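Local coordinates for protein lipase (Streptomyces rimosus, PDB 5MAL) that hydrolyses triacylglycerols and other carboxylic esters, preferring medium-length acyl chains, as a secreted, monomeric serine esterase of the GDSL family, at residues G149-G154 and E196-A201; T190-H195 and A201-S206; S206-L209 and N213-H216. All coordinates share one frame; numbering follows the deposited sequence.

Contact 1 of 3, residues G149-G154 and E196-A201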
loop_
_atom_site.group_PDB
_atom_site.type_symbol
_atom_site.label_atom_id
_atom_site.label_comp_id
_atom_site.label_asym_id
_atom_site.label_seq_id
_atom_site.Cartn_x
_atom_site.Cartn_y
_atom_site.Cartn_z
ATOM N N GLY A 149 -3.716 -24.531 -1.912
ATOM C CA GLY A 149 -3.167 -25.446 -0.938
ATOM C C GLY A 149 -3.980 -25.453 0.334
ATOM O O GLY A 149 -4.900 -24.662 0.504
ATOM N N SER A 150 -3.648 -26.376 1.220
ATOM C CA SER A 150 -4.173 -26.356 2.568
ATOM C C SER A 150 -3.583 -25.134 3.256
ATOM O O SER A 150 -2.399 -24.858 3.105
ATOM C CB SER A 150 -3.805 -27.646 3.304
ATOM O OG SER A 150 -4.471 -27.758 4.550
ATOM N N CYS A 151 -4.398 -24.388 3.986
ATOM C CA CYS A 151 -3.878 -23.247 4.726
ATOM C C CYS A 151 -4.536 -23.090 6.092
ATOM O O CYS A 151 -5.765 -23.158 6.217
ATOM C CB CYS A 151 -4.055 -21.957 3.936
ATOM S SG CYS A 151 -3.183 -20.579 4.735
ATOM N N ALA A 152 -3.709 -22.842 7.102
ATOM C CA ALA A 152 -4.150 -22.842 8.494
ATOM C C ALA A 152 -4.755 -21.511 8.899
ATOM O O ALA A 152 -4.284 -20.857 9.822
ATOM C CB ALA A 152 -2.992 -23.185 9.412
ATOM N N VAL A 153 -5.806 -21.103 8.210
ATOM C CA VAL A 153 -6.360 -19.797 8.471
ATOM C C VAL A 153 -7.895 -19.846 8.485
ATOM O O VAL A 153 -8.496 -20.778 7.954
ATOM C CB VAL A 153 -5.818 -18.805 7.446
ATOM C CG1 VAL A 153 -6.546 -18.929 6.101
ATOM C CG2 VAL A 153 -5.876 -17.434 7.995
ATOM N N GLY A 154 -8.521 -18.864 9.130
ATOM C CA GLY A 154 -9.967 -18.854 9.284
ATOM C C GLY A 154 -10.758 -18.532 8.024
ATOM O O GLY A 154 -11.865 -19.041 7.836
ATOM N N GLU A 196 2.803 -14.894 -0.198
ATOM C CA GLU A 196 1.467 -14.530 0.243
ATOM C C GLU A 196 1.147 -15.273 1.533
ATOM O O GLU A 196 1.898 -16.142 1.956
ATOM C CB GLU A 196 0.442 -14.877 -0.835
ATOM C CG GLU A 196 0.820 -14.399 -2.236
ATOM C CD GLU A 196 1.579 -15.445 -3.054
ATOM O OE1 GLU A 196 2.249 -16.329 -2.477
ATOM O OE2 GLU A 196 1.487 -15.384 -4.301
ATOM N N LEU A 197 0.055 -14.912 2.181
ATOM C CA LEU A 197 -0.465 -15.771 3.219
ATOM C C LEU A 197 -0.770 -17.114 2.560
ATOM O O LEU A 197 -1.165 -17.154 1.387
ATOM C CB LEU A 197 -1.699 -15.157 3.874
ATOM C CG LEU A 197 -1.395 -13.859 4.614
ATOM C CD1 LEU A 197 -2.665 -13.228 5.155
ATOM C CD2 LEU A 197 -0.415 -14.111 5.759
ATOM N N CYS A 198 -0.531 -18.190 3.308
ATOM C CA CYS A 198 -0.708 -19.580 2.863
ATOM C C CYS A 198 0.361 -20.023 1.872
ATOM O O CYS A 198 0.272 -21.115 1.309
ATOM C CB CYS A 198 -2.082 -19.804 2.235
ATOM S SG CYS A 198 -3.446 -19.239 3.247
ATOM N N SER A 199 1.375 -19.200 1.660
ATOM C CA SER A 199 2.445 -19.584 0.738
ATOM C C SER A 199 3.465 -20.485 1.415
ATOM O O SER A 199 4.249 -21.162 0.748
ATOM C CB SER A 199 3.161 -18.360 0.212
ATOM O OG SER A 199 3.851 -17.757 1.289
ATOM N N GLY A 200 3.475 -20.459 2.741
ATOM C CA GLY A 200 4.479 -21.174 3.516
ATOM C C GLY A 200 5.658 -20.263 3.803
ATOM O O GLY A 200 6.547 -20.583 4.591
ATOM N N ALA A 201 5.667 -19.114 3.142
ATOM C CA ALA A 201 6.725 -18.135 3.351
ATOM C C ALA A 201 6.162 -16.716 3.428
ATOM O O ALA A 201 6.628 -15.832 2.699
ATOM C CB ALA A 201 7.749 -18.228 2.226
#

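Contact 2 of 3, residues T190-H195 and A201-S206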
loop_
_atom_site.group_PDB
_atom_site.type_symbol
_atom_site.label_atom_id
_atom_site.label_comp_id
_atom_site.label_asym_id
_atom_site.label_seq_id
_atom_site.Cartn_x
_atom_site.Cartn_y
_atom_site.Cartn_z
ATOM N N THR A 190 5.181 -9.012 -8.080
ATOM C CA THR A 190 6.380 -9.546 -8.699
ATOM C C THR A 190 7.282 -10.116 -7.607
ATOM O O THR A 190 7.982 -11.108 -7.814
ATOM C CB THR A 190 7.118 -8.483 -9.515
ATOM O OG1 THR A 190 7.401 -7.347 -8.692
ATOM C CG2 THR A 190 6.260 -8.038 -10.685
ATOM N N THR A 191 7.237 -9.504 -6.433
ATOM C CA THR A 191 8.094 -9.939 -5.331
ATOM C C THR A 191 7.339 -10.734 -4.275
ATOM O O THR A 191 7.928 -11.595 -3.627
ATOM C CB THR A 191 8.759 -8.758 -4.638
ATOM O OG1 THR A 191 7.759 -7.781 -4.329
ATOM C CG2 THR A 191 9.826 -8.129 -5.547
ATOM N N PHE A 192 6.059 -10.417 -4.060
ATOM C CA PHE A 192 5.279 -11.130 -3.040
ATOM C C PHE A 192 4.795 -12.512 -3.492
ATOM O O PHE A 192 4.321 -13.296 -2.671
ATOM C CB PHE A 192 4.063 -10.293 -2.594
ATOM C CG PHE A 192 4.380 -9.268 -1.535
ATOM C CD1 PHE A 192 4.800 -7.995 -1.889
ATOM C CD2 PHE A 192 4.251 -9.584 -0.180
ATOM C CE1 PHE A 192 5.090 -7.038 -0.914
ATOM C CE2 PHE A 192 4.530 -8.633 0.806
ATOM C CZ PHE A 192 4.955 -7.355 0.435
ATOM N N ALA A 193 4.897 -12.812 -4.783
ATOM C CA ALA A 193 4.545 -14.152 -5.253
ATOM C C ALA A 193 5.446 -15.153 -4.545
ATOM O O ALA A 193 6.661 -14.999 -4.533
ATOM C CB ALA A 193 4.687 -14.265 -6.763
ATOM N N GLY A 194 4.846 -16.159 -3.926
ATOM C CA GLY A 194 5.616 -17.126 -3.164
ATOM C C GLY A 194 5.714 -16.698 -1.720
ATOM O O GLY A 194 6.274 -17.405 -0.881
ATOM N N HIS A 195 5.135 -15.540 -1.418
ATOM C CA HIS A 195 5.206 -14.988 -0.065
ATOM C C HIS A 195 3.884 -14.396 0.386
ATOM O O HIS A 195 3.850 -13.524 1.252
ATOM C CB HIS A 195 6.308 -13.934 0.013
ATOM C CG HIS A 195 7.663 -14.496 -0.271
ATOM N ND1 HIS A 195 8.326 -15.302 0.628
ATOM C CD2 HIS A 195 8.453 -14.411 -1.365
ATOM C CE1 HIS A 195 9.483 -15.675 0.108
ATOM N NE2 HIS A 195 9.582 -15.154 -1.101
ATOM N N ALA A 201 5.667 -19.114 3.142
ATOM C CA ALA A 201 6.725 -18.135 3.351
ATOM C C ALA A 201 6.162 -16.716 3.428
ATOM O O ALA A 201 6.628 -15.832 2.699
ATOM C CB ALA A 201 7.749 -18.228 2.226
ATOM N N PRO A 202 5.178 -16.492 4.316
ATOM C CA PRO A 202 4.448 -15.223 4.267
ATOM C C PRO A 202 5.342 -14.017 4.542
ATOM O O PRO A 202 6.185 -14.044 5.444
ATOM C CB PRO A 202 3.383 -15.387 5.358
ATOM C CG PRO A 202 4.001 -16.355 6.333
ATOM C CD PRO A 202 4.740 -17.329 5.450
ATOM N N TRP A 203 5.163 -12.990 3.713
ATOM C CA TRP A 203 5.752 -11.677 3.930
ATOM C C TRP A 203 4.683 -10.690 4.340
ATOM O O TRP A 203 4.900 -9.477 4.300
ATOM C CB TRP A 203 6.436 -11.162 2.675
ATOM C CG TRP A 203 7.752 -11.775 2.428
ATOM C CD1 TRP A 203 8.442 -12.635 3.257
ATOM C CD2 TRP A 203 8.569 -11.577 1.279
ATOM N NE1 TRP A 203 9.633 -12.982 2.670
ATOM C CE2 TRP A 203 9.738 -12.346 1.459
ATOM C CE3 TRP A 203 8.425 -10.826 0.109
ATOM C CZ2 TRP A 203 10.755 -12.384 0.507
ATOM C CZ3 TRP A 203 9.437 -10.871 -0.841
ATOM C CH2 TRP A 203 10.582 -11.643 -0.636
ATOM N N LEU A 204 3.514 -11.228 4.671
ATOM C CA LEU A 204 2.411 -10.450 5.209
ATOM C C LEU A 204 2.064 -11.010 6.555
ATOM O O LEU A 204 2.163 -12.219 6.761
ATOM C CB LEU A 204 1.177 -10.531 4.315
ATOM C CG LEU A 204 1.352 -10.071 2.878
ATOM C CD1 LEU A 204 0.186 -10.601 2.047
ATOM C CD2 LEU A 204 1.402 -8.561 2.871
ATOM N N HIS A 205 1.631 -10.147 7.464
ATOM C CA HIS A 205 1.008 -10.620 8.689
ATOM C C HIS A 205 -0.349 -11.189 8.341
ATOM O O HIS A 205 -1.057 -10.639 7.501
ATOM C CB HIS A 205 0.835 -9.491 9.711
ATOM C CG HIS A 205 2.119 -8.933 10.229
ATOM N ND1 HIS A 205 2.841 -9.535 11.240
ATOM C CD2 HIS A 205 2.806 -7.816 9.891
ATOM C CE1 HIS A 205 3.925 -8.822 11.488
ATOM N NE2 HIS A 205 3.920 -7.765 10.693
ATOM N N SER A 206 -0.721 -12.280 8.992
ATOM C CA SER A 206 -2.082 -12.749 8.875
ATOM C C SER A 206 -2.930 -11.886 9.799
ATOM O O SER A 206 -2.529 -10.792 10.184
ATOM C CB SER A 206 -2.196 -14.222 9.247
ATOM O OG SER A 206 -3.499 -14.699 8.946
#

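Contact 3 of 3, residues S206-L209 and N213-H216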
loop_
_atom_site.group_PDB
_atom_site.type_symbol
_atom_site.label_atom_id
_atom_site.label_comp_id
_atom_site.label_asym_id
_atom_site.label_seq_id
_atom_site.Cartn_x
_atom_site.Cartn_y
_atom_site.Cartn_z
ATOM N N SER A 206 -0.721 -12.280 8.992
ATOM C CA SER A 206 -2.082 -12.749 8.875
ATOM C C SER A 206 -2.930 -11.886 9.799
ATOM O O SER A 206 -2.529 -10.792 10.184
ATOM C CB SER A 206 -2.196 -14.222 9.247
ATOM O OG SER A 206 -3.499 -14.699 8.946
ATOM N N VAL A 207 -4.106 -12.378 10.155
ATOM C CA VAL A 207 -4.865 -11.758 11.212
ATOM C C VAL A 207 -4.109 -11.968 12.503
ATOM O O VAL A 207 -3.993 -13.094 12.980
ATOM C CB VAL A 207 -6.254 -12.357 11.318
ATOM C CG1 VAL A 207 -7.066 -11.578 12.322
ATOM C CG2 VAL A 207 -6.898 -12.319 9.968
ATOM N N THR A 208 -3.598 -10.888 13.072
ATOM C CA THR A 208 -2.602 -11.036 14.132
ATOM C C THR A 208 -2.745 -9.973 15.212
ATOM O O THR A 208 -3.706 -9.191 15.213
ATOM C CB THR A 208 -1.170 -10.983 13.541
ATOM O OG1 THR A 208 -0.219 -11.387 14.532
ATOM C CG2 THR A 208 -0.836 -9.576 13.065
ATOM N N LEU A 209 -1.783 -9.961 16.130
ATOM C CA LEU A 209 -1.679 -8.949 17.174
ATOM C C LEU A 209 -0.266 -8.382 17.154
ATOM O O LEU A 209 0.692 -9.126 16.921
ATOM C CB LEU A 209 -1.985 -9.514 18.570
ATOM C CG LEU A 209 -3.431 -9.836 18.961
ATOM C CD1 LEU A 209 -4.353 -8.673 18.654
ATOM C CD2 LEU A 209 -3.919 -11.111 18.284
ATOM N N ASN A 213 -1.563 -4.640 12.705
ATOM C CA ASN A 213 -0.577 -5.268 11.825
ATOM C C ASN A 213 -1.161 -6.235 10.810
ATOM O O ASN A 213 -0.509 -6.576 9.821
ATOM C CB ASN A 213 0.473 -5.994 12.661
ATOM C CG ASN A 213 1.450 -5.039 13.293
ATOM O OD1 ASN A 213 1.315 -3.819 13.146
ATOM N ND2 ASN A 213 2.436 -5.575 14.005
ATOM N N SER A 214 -2.388 -6.676 11.058
ATOM C CA SER A 214 -2.999 -7.712 10.255
ATOM C C SER A 214 -3.022 -7.328 8.776
ATOM O O SER A 214 -3.372 -6.214 8.450
ATOM C CB SER A 214 -4.419 -7.992 10.761
ATOM O OG SER A 214 -4.440 -8.175 12.171
ATOM N N TYR A 215 -2.590 -8.251 7.919
ATOM C CA TYR A 215 -2.573 -8.104 6.456
ATOM C C TYR A 215 -1.573 -7.076 5.947
ATOM O O TYR A 215 -1.546 -6.756 4.760
ATOM C CB TYR A 215 -3.963 -7.767 5.924
ATOM C CG TYR A 215 -4.916 -8.900 6.151
ATOM C CD1 TYR A 215 -4.828 -10.054 5.386
ATOM C CD2 TYR A 215 -5.873 -8.838 7.154
ATOM C CE1 TYR A 215 -5.682 -11.111 5.594
ATOM C CE2 TYR A 215 -6.736 -9.899 7.378
ATOM C CZ TYR A 215 -6.629 -11.035 6.594
ATOM O OH TYR A 215 -7.484 -12.098 6.783
ATOM N N HIS A 216 -0.734 -6.567 6.832
ATOM C CA HIS A 216 0.301 -5.652 6.384
ATOM C C HIS A 216 1.613 -6.379 6.176
ATOM O O HIS A 216 1.808 -7.462 6.710
ATOM C CB HIS A 216 0.464 -4.530 7.388
ATOM C CG HIS A 216 -0.654 -3.552 7.329
ATOM N ND1 HIS A 216 -1.875 -3.783 7.922
ATOM C CD2 HIS A 216 -0.773 -2.382 6.659
ATOM C CE1 HIS A 216 -2.685 -2.771 7.659
ATOM N NE2 HIS A 216 -2.039 -1.910 6.893
HETATM O O HOH W 1 2.286 -8.655 14.398
#

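Contact 1 of 3, residues G149-G154 and E196-A201
Cys151 and Cys198 are joined by a disulfide, and this one covalent link accounts for nearly all that passes between 149-154 and 196-201. At the bridge everything is close. SG of Cys151 lies 2.0 Å from SG of Cys198. The left-handed C-S-S-C torsion of -82° sets the two CB-S bonds nearly at right angles. CB of Cys151 and CB of Cys198 form a tight pair at 3.4 Å. The half-cystines reach the bond differently: in Cys151 the sulfur swings anti to the backbone N (chi1 -171°), whereas in Cys198 it stands beside the backbone N, opposite the carbonyl carbon. On one flank of the bridge, CG1 of Val153 rests at 4.2 Å from SG of Cys198, a light apolar touch, and Arg160 of helix 159-180 lies against both Cys151 and Val153.

Here two long loops of the SGNH hydrolase fold are stapled together, one running from strand 135-139 to helix 159-180, the other between helices 189-192 and 219-232, a fitting device in a secreted enzyme. Cys198 is the third residue of a type II beta turn, with positive phi, which presents its side chain to the facing loop.

Away from the sulfurs the two loops part, no hydrogen bond crosses between them, and Gly149, Ser150, Ala152, Gly154 and Gly200 lie at the surface. The turn is also braced from within. OG of Ser199 donates to O of Glu196 at 2.6 Å, on a lone pair in the carbonyl plane. The same carbonyl takes the backbone N-H of Ser199. In turn OG of Ser199 accepts from N of Ala201 at 2.9 Å, making an ST turn. Gly200, between Ser199 and Ala201, has a positive phi at which a CB would press on the preceding carbonyl O.

Contact 2 of 3, residues T190-H195 and A201-S206
His195 is gripped by Ala201 and Trp203 through two hydrogen bonds, one from its ring and one to its backbone. ND1 of His195 donates to O of Ala201 at 2.7 Å, a bond lying in the imidazole plane and in the carbonyl plane alike, and so fixes the rotation of the ring. In return O of His195 accepts the nearly straight N-H of Trp203 at 2.8 Å, tilted somewhat out of the carbonyl plane.

The rings of Phe192, His195 and Trp203 form an aromatic cluster where helix 189-192 ends in a type II turn and the loop heads back toward the active site of this SGNH hydrolase. Within it the imidazole lies flat on the indole: the planes differ by 3°, and its centroid is 3.6 Å from that of the six-membered ring of Trp203. CG of His195, beside the backbone N (chi1 -62°), lays the imidazole over the indole; CB of His195 sits over the five-membered ring of Trp203, a CH-pi contact.

Trp203 meets Phe192 otherwise, as a T-shaped pair, the indole edge toward the phenyl face with planes at 79°. The far side of the contact is apolar, CE2 of Phe192 touching CB of Trp203 and, at 3.7 Å, CD2 of Leu204. Helix 219-232 packs on Trp203 through Asn220 and Lys224. Beyond the stack, CZ3 of Trp203 comes to 3.3 Å from O of Thr191.

Contact 3 of 3, residues S206-L209 and N213-H216
Val207 and Tyr215 lie side by side and point the same way, so that CG2 of Val207 reaches the phenol end of the ring, 3.5 Å from CE2 of Tyr215. The hydroxyl of Tyr215 continues past this methyl to hydrogen-bond Tyr145 and Asn94. Thr208 and Asn213 instead cross at an angle, CG2 of Thr208 meeting CB of Asn213 at 3.8 Å.

Between these pairs stands Ser214. Its OG, set beside its own backbone N (chi1 -49°), accepts the N-H of Thr208 at 3.0 Å in a straight line and also bonds Val211 O. An alanine here is likely to leave the N-H of Thr208 without its acceptor and Val211 O without this donor, weakening the hold of the turn on 206-209. O of Ser206 adds a weak bond from N of Tyr215, and a water links O of Leu209 to ND2 of Asn213.

The type II turn from Asn213 to His216 ends at the probable active-site histidine. ND1 of His216 donates to O of Ser214 at 2.9 Å, from above the carbonyl plane, while NE2 bonds OG of the nucleophile Ser10, which fits a Ser/His catalytic dyad, O of Ser214 apparently replacing a triad's acid.

All three contacts involve the chain between helices 189-192 and 219-232, which contact 1 ties to the loop 149-154. Contacts 1 and 2 interlock, with centres about 10 Å apart, and share Ala201; contact 2 passes into contact 3 at Ser206, their centres about 13 Å apart. His205 of contact 2 probably bonds through N to O of His216 (2.8 Å) and through O to N of Tyr215 (2.9 Å). Leu197 spans all three, its CD1 3.7 Å from CE1 of Tyr215 and its CD2 packed on O of Leu204. Contact 3 holds His216, and the side chain of Leu204 lies about 6 Å from that of His216, whereas contact 1 is remote from the active site.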